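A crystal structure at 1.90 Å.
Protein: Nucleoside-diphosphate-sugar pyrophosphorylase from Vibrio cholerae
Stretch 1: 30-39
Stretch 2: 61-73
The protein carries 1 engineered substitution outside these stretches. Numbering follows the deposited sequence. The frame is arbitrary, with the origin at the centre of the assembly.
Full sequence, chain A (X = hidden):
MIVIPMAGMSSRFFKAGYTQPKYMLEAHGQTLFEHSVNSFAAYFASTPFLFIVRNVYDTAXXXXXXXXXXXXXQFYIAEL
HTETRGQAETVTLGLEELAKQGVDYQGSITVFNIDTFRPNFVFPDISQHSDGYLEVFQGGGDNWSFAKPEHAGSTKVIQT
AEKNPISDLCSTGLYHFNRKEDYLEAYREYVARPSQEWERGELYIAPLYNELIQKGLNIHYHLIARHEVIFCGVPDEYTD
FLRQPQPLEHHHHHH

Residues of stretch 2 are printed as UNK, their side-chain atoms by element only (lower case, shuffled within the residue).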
ATOM      1  N   GLN A  30      16.437  -7.589 -11.854  1.00 32.88           N
ATOM      2  CA  GLN A  30      16.086  -6.302 -11.269  1.00 35.25           C
ATOM      3  C   GLN A  30      15.692  -6.402  -9.800  1.00 32.33           C
ATOM      4  O   GLN A  30      15.338  -7.475  -9.311  1.00 33.36           O
ATOM      5  CB  GLN A  30      14.968  -5.639 -12.084  1.00 39.59           C
ATOM      6  CG  GLN A  30      13.674  -6.422 -12.159  1.00 50.29           C
ATOM      7  CD  GLN A  30      12.663  -5.779 -13.095  1.00 62.00           C
ATOM      8  OE1 GLN A  30      11.507  -6.194 -13.156  1.00 64.76           O
ATOM      9  NE2 GLN A  30      13.100  -4.763 -13.832  1.00 64.17           N
ATOM     10  N   THR A  31      15.761  -5.271  -9.102  1.00 32.20           N
ATOM     11  CA  THR A  31      15.435  -5.215  -7.684  1.00 25.18           C
ATOM     12  C   THR A  31      13.957  -5.438  -7.410  1.00 27.91           C
ATOM     13  O   THR A  31      13.112  -5.206  -8.272  1.00 26.50           O
ATOM     14  CB  THR A  31      15.840  -3.861  -7.072  1.00 28.00           C
ATOM     15  OG1 THR A  31      15.122  -2.804  -7.726  1.00 28.67           O
ATOM     16  CG2 THR A  31      17.342  -3.634  -7.235  1.00 32.26           C
ATOM     17  N   LEU A  32      13.644  -5.894  -6.204  1.00 21.78           N
ATOM     18  CA  LEU A  32      12.254  -6.119  -5.852  1.00 23.37           C
ATOM     19  C   LEU A  32      11.517  -4.779  -5.942  1.00 22.62           C
ATOM     20  O   LEU A  32      10.333  -4.740  -6.275  1.00 23.67           O
ATOM     21  CB  LEU A  32      12.153  -6.740  -4.451  1.00 22.84           C
ATOM     22  CG  LEU A  32      12.825  -8.121  -4.344  1.00 23.77           C
ATOM     23  CD1 LEU A  32      12.511  -8.753  -2.992  1.00 31.92           C
ATOM     24  CD2 LEU A  32      12.325  -9.024  -5.462  1.00 26.17           C
ATOM     25  N   PHE A  33      12.228  -3.682  -5.678  1.00 20.89           N
ATOM     26  CA  PHE A  33      11.628  -2.350  -5.774  1.00 19.97           C
ATOM     27  C   PHE A  33      11.096  -2.157  -7.190  1.00 22.66           C
ATOM     28  O   PHE A  33       9.962  -1.724  -7.390  1.00 20.88           O
ATOM     29  CB  PHE A  33      12.667  -1.262  -5.486  1.00 21.74           C
ATOM     30  CG  PHE A  33      12.180   0.135  -5.772  1.00 23.23           C
ATOM     31  CD1 PHE A  33      11.369   0.809  -4.864  1.00 24.01           C
ATOM     32  CD2 PHE A  33      12.539   0.778  -6.953  1.00 26.03           C
ATOM     33  CE1 PHE A  33      10.926   2.104  -5.131  1.00 25.18           C
ATOM     34  CE2 PHE A  33      12.098   2.072  -7.226  1.00 22.72           C
ATOM     35  CZ  PHE A  33      11.292   2.736  -6.313  1.00 22.36           C
ATOM     36  N   GLU A  34      11.927  -2.490  -8.173  1.00 22.30           N
ATOM     37  CA  GLU A  34      11.548  -2.351  -9.576  1.00 28.37           C
ATOM     38  C   GLU A  34      10.409  -3.286  -9.969  1.00 29.54           C
ATOM     39  O   GLU A  34       9.501  -2.893 -10.704  1.00 24.08           O
ATOM     40  CB  GLU A  34      12.765  -2.596 -10.469  1.00 29.12           C
ATOM     41  CG  GLU A  34      13.824  -1.505 -10.371  1.00 29.31           C
ATOM     42  CD  GLU A  34      15.165  -1.957 -10.918  1.00 37.49           C
ATOM     43  OE1 GLU A  34      15.931  -2.601 -10.169  1.00 32.81           O
ATOM     44  OE2 GLU A  34      15.445  -1.680 -12.103  1.00 39.92           O
ATOM     45  N   HIS A  35      10.463  -4.529  -9.496  1.00 24.58           N
ATOM     46  CA  HIS A  35       9.404  -5.489  -9.792  1.00 26.65           C
ATOM     47  C   HIS A  35       8.063  -4.949  -9.303  1.00 23.11           C
ATOM     48  O   HIS A  35       7.044  -5.074  -9.981  1.00 23.68           O
ATOM     49  CB  HIS A  35       9.659  -6.821  -9.089  1.00 23.65           C
ATOM     50  CG  HIS A  35      10.662  -7.692  -9.777  1.00 33.70           C
ATOM     51  ND1 HIS A  35      10.444  -8.233 -11.025  1.00 37.33           N
ATOM     52  CD2 HIS A  35      11.872  -8.144  -9.376  1.00 32.29           C
ATOM     53  CE1 HIS A  35      11.478  -8.985 -11.363  1.00 34.69           C
ATOM     54  NE2 HIS A  35      12.357  -8.947 -10.378  1.00 35.63           N
ATOM     55  N   SER A  36       8.067  -4.357  -8.116  1.00 22.00           N
ATOM     56  CA  SER A  36       6.834  -3.826  -7.555  1.00 25.24           C
ATOM     57  C   SER A  36       6.348  -2.554  -8.239  1.00 25.59           C
ATOM     58  O   SER A  36       5.181  -2.460  -8.617  1.00 21.48           O
ATOM     59  CB  SER A  36       6.992  -3.569  -6.053  1.00 22.24           C
ATOM     60  OG  SER A  36       5.831  -2.940  -5.534  1.00 29.46           O
ATOM     61  N   VAL A  37       7.234  -1.578  -8.410  1.00 21.03           N
ATOM     62  CA  VAL A  37       6.836  -0.324  -9.036  1.00 19.60           C
ATOM     63  C   VAL A  37       6.464  -0.508 -10.504  1.00 19.01           C
ATOM     64  O   VAL A  37       5.612   0.213 -11.022  1.00 20.12           O
ATOM     65  CB  VAL A  37       7.945   0.746  -8.894  1.00 27.76           C
ATOM     66  CG1 VAL A  37       7.523   2.045  -9.569  1.00 25.24           C
ATOM     67  CG2 VAL A  37       8.213   0.997  -7.417  1.00 29.49           C
ATOM     68  N   ASN A  38       7.085  -1.476 -11.172  1.00 19.29           N
ATOM     69  CA  ASN A  38       6.763  -1.720 -12.574  1.00 23.71           C
ATOM     70  C   ASN A  38       5.318  -2.157 -12.768  1.00 22.27           C
ATOM     71  O   ASN A  38       4.807  -2.156 -13.891  1.00 23.06           O
ATOM     72  CB  ASN A  38       7.713  -2.747 -13.190  1.00 23.91           C
ATOM     73  CG  ASN A  38       8.883  -2.087 -13.878  1.00 35.53           C
ATOM     74  OD1 ASN A  38       8.756  -0.976 -14.390  1.00 36.64           O
ATOM     75  ND2 ASN A  38      10.026  -2.765 -13.907  1.00 39.61           N
ATOM     76  N   SER A  39       4.665  -2.533 -11.673  1.00 20.98           N
ATOM     77  CA  SER A  39       3.257  -2.917 -11.720  1.00 25.67           C
ATOM     78  C   SER A  39       2.504  -1.771 -12.377  1.00 21.89           C
ATOM     79  O   SER A  39       1.558  -1.980 -13.133  1.00 22.15           O
ATOM     80  CB  SER A  39       2.689  -3.090 -10.306  1.00 21.42           C
ATOM     81  OG  SER A  39       3.309  -4.152  -9.602  1.00 25.26           O
ATOM     82  N   UNK A  61      18.500   7.915  -2.206  1.00 22.27           N
ATOM     83  CA  UNK A  61      19.302   7.939  -3.424  1.00 26.57           C
ATOM     84  C   UNK A  61      18.945   6.753  -4.322  1.00 29.27           C
ATOM     85  O   UNK A  61      18.786   6.912  -5.535  1.00 24.83           O
ATOM     86  c   UNK A  61      20.815   7.909  -3.091  1.00 30.51           C
ATOM     87  c   UNK A  61      21.627   7.629  -4.347  1.00 33.00           C
ATOM     88  c   UNK A  61      21.233   9.247  -2.481  1.00 35.25           C
ATOM     89  N   UNK A  62      18.812   5.570  -3.725  1.00 27.88           N
ATOM     90  CA  UNK A  62      18.454   4.362  -4.471  1.00 26.45           C
ATOM     91  C   UNK A  62      17.122   4.553  -5.211  1.00 25.32           C
ATOM     92  O   UNK A  62      17.018   4.283  -6.413  1.00 24.80           O
ATOM     93  c   UNK A  62      18.355   3.170  -3.505  1.00 27.86           C
ATOM     94  c   UNK A  62      17.719   1.935  -4.103  1.00 24.21           C
ATOM     95  c   UNK A  62      16.522  -0.375  -5.163  1.00 27.60           C
ATOM     96  c   UNK A  62      15.757   0.550  -4.462  1.00 26.17           C
ATOM     97  c   UNK A  62      16.357   1.695  -3.937  1.00 26.20           C
ATOM     98  c   UNK A  62      18.480   1.008  -4.812  1.00 34.30           C
ATOM     99  c   UNK A  62      17.889  -0.146  -5.340  1.00 30.21           C
ATOM    100  N   UNK A  63      16.108   5.027  -4.491  1.00 21.81           N
ATOM    101  CA  UNK A  63      14.789   5.245  -5.081  1.00 24.40           C
ATOM    102  C   UNK A  63      14.819   6.294  -6.183  1.00 23.13           C
ATOM    103  O   UNK A  63      14.226   6.104  -7.243  1.00 22.75           O
ATOM    104  c   UNK A  63      13.759   5.672  -4.006  1.00 24.72           C
ATOM    105  c   UNK A  63      13.553   4.532  -3.030  1.00 21.96           C
ATOM    106  c   UNK A  63      12.426   6.053  -4.659  1.00 20.23           C
ATOM    107  N   UNK A  64      15.503   7.405  -5.936  1.00 22.99           N
ATOM    108  CA  UNK A  64      15.571   8.449  -6.945  1.00 24.64           C
ATOM    109  C   UNK A  64      16.215   7.913  -8.223  1.00 24.86           C
ATOM    110  O   UNK A  64      15.725   8.166  -9.325  1.00 24.23           O
ATOM    111  c   UNK A  64      16.321  10.825  -7.392  1.00 35.63           C
ATOM    112  c   UNK A  64      16.780  12.117  -6.740  1.00 42.79           C
ATOM    113  c   UNK A  64      14.713  13.324  -6.090  1.00 49.23           C
ATOM    114  c   UNK A  64      16.350   9.655  -6.424  1.00 25.95           C
ATOM    115  n   UNK A  64      13.918  13.775  -5.129  1.00 50.16           N
ATOM    116  n   UNK A  64      15.817  12.648  -5.774  1.00 50.37           N
ATOM    117  n   UNK A  64      14.407  13.566  -7.358  1.00 46.77           N
ATOM    118  N   UNK A  65      17.306   7.166  -8.080  1.00 22.00           N
ATOM    119  CA  UNK A  65      17.983   6.606  -9.247  1.00 24.72           C
ATOM    120  C   UNK A  65      17.111   5.604  -9.998  1.00 28.10           C
ATOM    121  O   UNK A  65      17.009   5.659 -11.226  1.00 25.53           O
ATOM    122  o   UNK A  65      21.798   4.966  -8.297  1.00 50.23           O
ATOM    123  c   UNK A  65      19.303   5.934  -8.839  1.00 29.39           C
ATOM    124  c   UNK A  65      21.732   6.204  -8.159  1.00 48.15           C
ATOM    125  c   UNK A  65      20.428   6.910  -8.513  1.00 36.85           C
ATOM    126  o   UNK A  65      22.692   6.886  -7.744  1.00 42.93           O
ATOM    127  N   UNK A  66      16.484   4.685  -9.266  1.00 22.91           N
ATOM    128  CA  UNK A  66      15.633   3.676  -9.892  1.00 23.22           C
ATOM    129  C   UNK A  66      14.393   4.287 -10.542  1.00 23.08           C
ATOM    130  O   UNK A  66      14.024   3.905 -11.653  1.00 23.98           O
ATOM    131  c   UNK A  66      18.231   0.215  -8.796  1.00 41.78           C
ATOM    132  n   UNK A  66      18.779  -0.823  -9.712  1.00 45.57           N
ATOM    133  c   UNK A  66      15.206   2.621  -8.868  1.00 27.30           C
ATOM    134  c   UNK A  66      17.014   0.929  -9.368  1.00 33.41           C
ATOM    135  c   UNK A  66      16.353   1.793  -8.305  1.00 33.04           C
ATOM    136  N   UNK A  67      13.747   5.229  -9.856  1.00 24.08           N
ATOM    137  CA  UNK A  67      12.552   5.867 -10.413  1.00 26.65           C
ATOM    138  C   UNK A  67      12.884   6.596 -11.713  1.00 27.23           C
ATOM    139  O   UNK A  67      12.136   6.528 -12.689  1.00 26.58           O
ATOM    140  c   UNK A  67      11.959   6.854  -9.406  1.00 23.84           C
ATOM    141  N   UNK A  68      14.008   7.301 -11.720  1.00 24.07           N
ATOM    142  CA  UNK A  68      14.432   8.052 -12.903  1.00 26.79           C
ATOM    143  C   UNK A  68      14.676   7.074 -14.035  1.00 29.28           C
ATOM    144  O   UNK A  68      14.259   7.273 -15.180  1.00 28.05           O
ATOM    145  o   UNK A  68      15.543   9.713 -11.554  1.00 28.97           O
ATOM    146  c   UNK A  68      16.192   9.564 -13.875  1.00 37.63           C
ATOM    147  c   UNK A  68      15.741   8.798 -12.635  1.00 28.89           C
ATOM    148  N   UNK A  69      15.369   5.999 -13.702  1.00 25.12           N
ATOM    149  CA  UNK A  69      15.679   5.010 -14.695  1.00 30.44           C
ATOM    150  C   UNK A  69      14.449   4.325 -15.273  1.00 29.70           C
ATOM    151  O   UNK A  69      14.426   4.003 -16.458  1.00 30.40           O
ATOM    152  c   UNK A  69      18.145   2.138 -14.363  1.00 56.47           C
ATOM    153  c   UNK A  69      17.133   3.012 -15.028  1.00 46.81           C
ATOM    154  c   UNK A  69      16.601   3.998 -14.067  1.00 32.05           C
ATOM    155  o   UNK A  69      18.515   2.368 -13.208  1.00 48.57           O
ATOM    156  n   UNK A  69      18.614   1.131 -15.079  1.00 65.84           N
ATOM    157  N   UNK A  70      13.437   4.097 -14.437  1.00 29.02           N
ATOM    158  CA  UNK A  70      12.210   3.442 -14.881  1.00 30.60           C
ATOM    159  C   UNK A  70      11.427   4.352 -15.813  1.00 29.47           C
ATOM    160  O   UNK A  70      10.542   3.906 -16.543  1.00 29.44           O
ATOM    161  c   UNK A  70      11.343   3.078 -13.676  1.00 27.26           C
ATOM    162  c   UNK A  70      11.834   1.882 -12.865  1.00 33.85           C
ATOM    163  c   UNK A  70      11.071   1.772 -11.554  1.00 33.87           C
ATOM    164  c   UNK A  70      11.657   0.626 -13.695  1.00 40.39           C
ATOM    165  N   UNK A  71      11.758   5.636 -15.779  1.00 26.75           N
ATOM    166  CA  UNK A  71      11.071   6.590 -16.622  1.00 29.17           C
ATOM    167  C   UNK A  71       9.856   7.198 -15.948  1.00 25.62           C
ATOM    168  O   UNK A  71       8.939   7.647 -16.625  1.00 23.36           O
ATOM    169  N   UNK A  72       9.828   7.210 -14.619  1.00 18.86           N
ATOM    170  CA  UNK A  72       8.694   7.819 -13.927  1.00 18.33           C
ATOM    171  C   UNK A  72       8.930   9.320 -14.054  1.00 25.76           C
ATOM    172  O   UNK A  72       9.900   9.856 -13.526  1.00 24.04           O
ATOM    173  c   UNK A  72       8.640   7.383 -12.447  1.00 21.30           C
ATOM    174  c   UNK A  72       8.415   5.295 -10.964  1.00 23.25           C
ATOM    175  c   UNK A  72       7.503   8.099 -11.731  1.00 19.86           C
ATOM    176  c   UNK A  72       8.416   5.868 -12.374  1.00 24.98           C
ATOM    177  N   UNK A  73       8.040   9.992 -14.774  1.00 27.19           N
ATOM    178  CA  UNK A  73       8.200  11.415 -15.040  1.00 30.19           C
ATOM    179  C   UNK A  73       7.938  12.384 -13.898  1.00 28.14           C
ATOM    180  O   UNK A  73       8.497  13.479 -13.879  1.00 27.53           O
ATOM    181  c   UNK A  73       7.868  11.062 -17.530  1.00 30.94           C
ATOM    182  n   UNK A  73      11.457  10.584 -18.904  1.00 52.48           N
ATOM    183  c   UNK A  73       9.388  11.232 -17.672  1.00 35.74           C
ATOM    184  c   UNK A  73       7.374  11.785 -16.274  1.00 27.54           C
ATOM    185  c   UNK A  73       9.971  10.417 -18.821  1.00 46.36           C
TER

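Position 61 has three side-chain carbons, the first carrying the other two. It lies out of reach of stretch 1. This is Val61.

Position 62 has one carbon and then a six-carbon ring with no oxygen. The ring meets Phe33 and Thr31. It is Phe62. Its CE2 is 3.7 Å from Phe33 CB, and its CZ is 3.8 Å from Thr31 OG1.

Position 63 repeats the three-carbon fork on the first carbon and meets Phe33. It is Val63. Its CG1 lies 3.9 Å from Phe33 CZ.

Position 64 has three carbons, a nitrogen, and a carbon carrying two more nitrogens. Its CA-to-CB bond points away from stretch 1, and it makes no contact. The guanidinium group gives Arg64.

Position 65 has three carbons, the third carrying two oxygens. It is exposed and makes no contact. A carboxylate at this length gives Glu65.

Position 66 has four carbons in a row ending in nitrogen. Its CA-to-CB bond points toward stretch 1, and the chain meets Phe33, Glu34 and Thr31. It is Lys66. Its CB is 3.6 Å from Phe33 CE2. Its NZ forms a salt bridge with Glu34 OE1 at 3.4 Å, with a weak hydrogen bond.

Position 67 has a single carbon, which stays more than 5 Å from stretch 1. It is Ala67, and it is buried.

Position 68 has one carbon carrying an oxygen and a carbon, without contact. It is Thr68, whose OG1 donates to Arg64 O at 2.7 Å.

Position 69 has three carbons, the third carrying one oxygen and one nitrogen, without contact. The amide identifies Gln69, which touches a crystal neighbour.

Position 70 has four carbons, forked at the second. They meet Phe33, Glu34, Val37 and Asn38. It is Leu70. Its CD1 is 4.1 Å from Val37 CG1, and its CD2 is 3.4 Å from Asn38 OD1.

Position 71 has no side chain. Phi is positive, in a Schellman motif, and a CB would jam against the preceding carbonyl. It is Gly71.

Position 72 has four carbons, forked at the first, with one two-carbon arm that meets Val37. It is Ile72, with CD1 3.6 Å from Val37 CG1.

Position 73 has four carbons in a row ending in nitrogen, exposed and out of reach: Lys73.

The two helices cross at -48°, with axes 10.7 Å apart at closest approach. Phe33 is the most covered residue of stretch 1. The edge of Phe62 turns toward its face in an offset edge-to-face pair, with centroids 5.6 Å apart. Val37 extends the apolar contact to Leu70 and Ile72. Glu34 OE1 also accepts from Thr31 N at 2.9 Å, so one carboxylate oxygen links the helix start to Lys66.

Stretch 2, residues 61-73: VFVREKATQLGIK
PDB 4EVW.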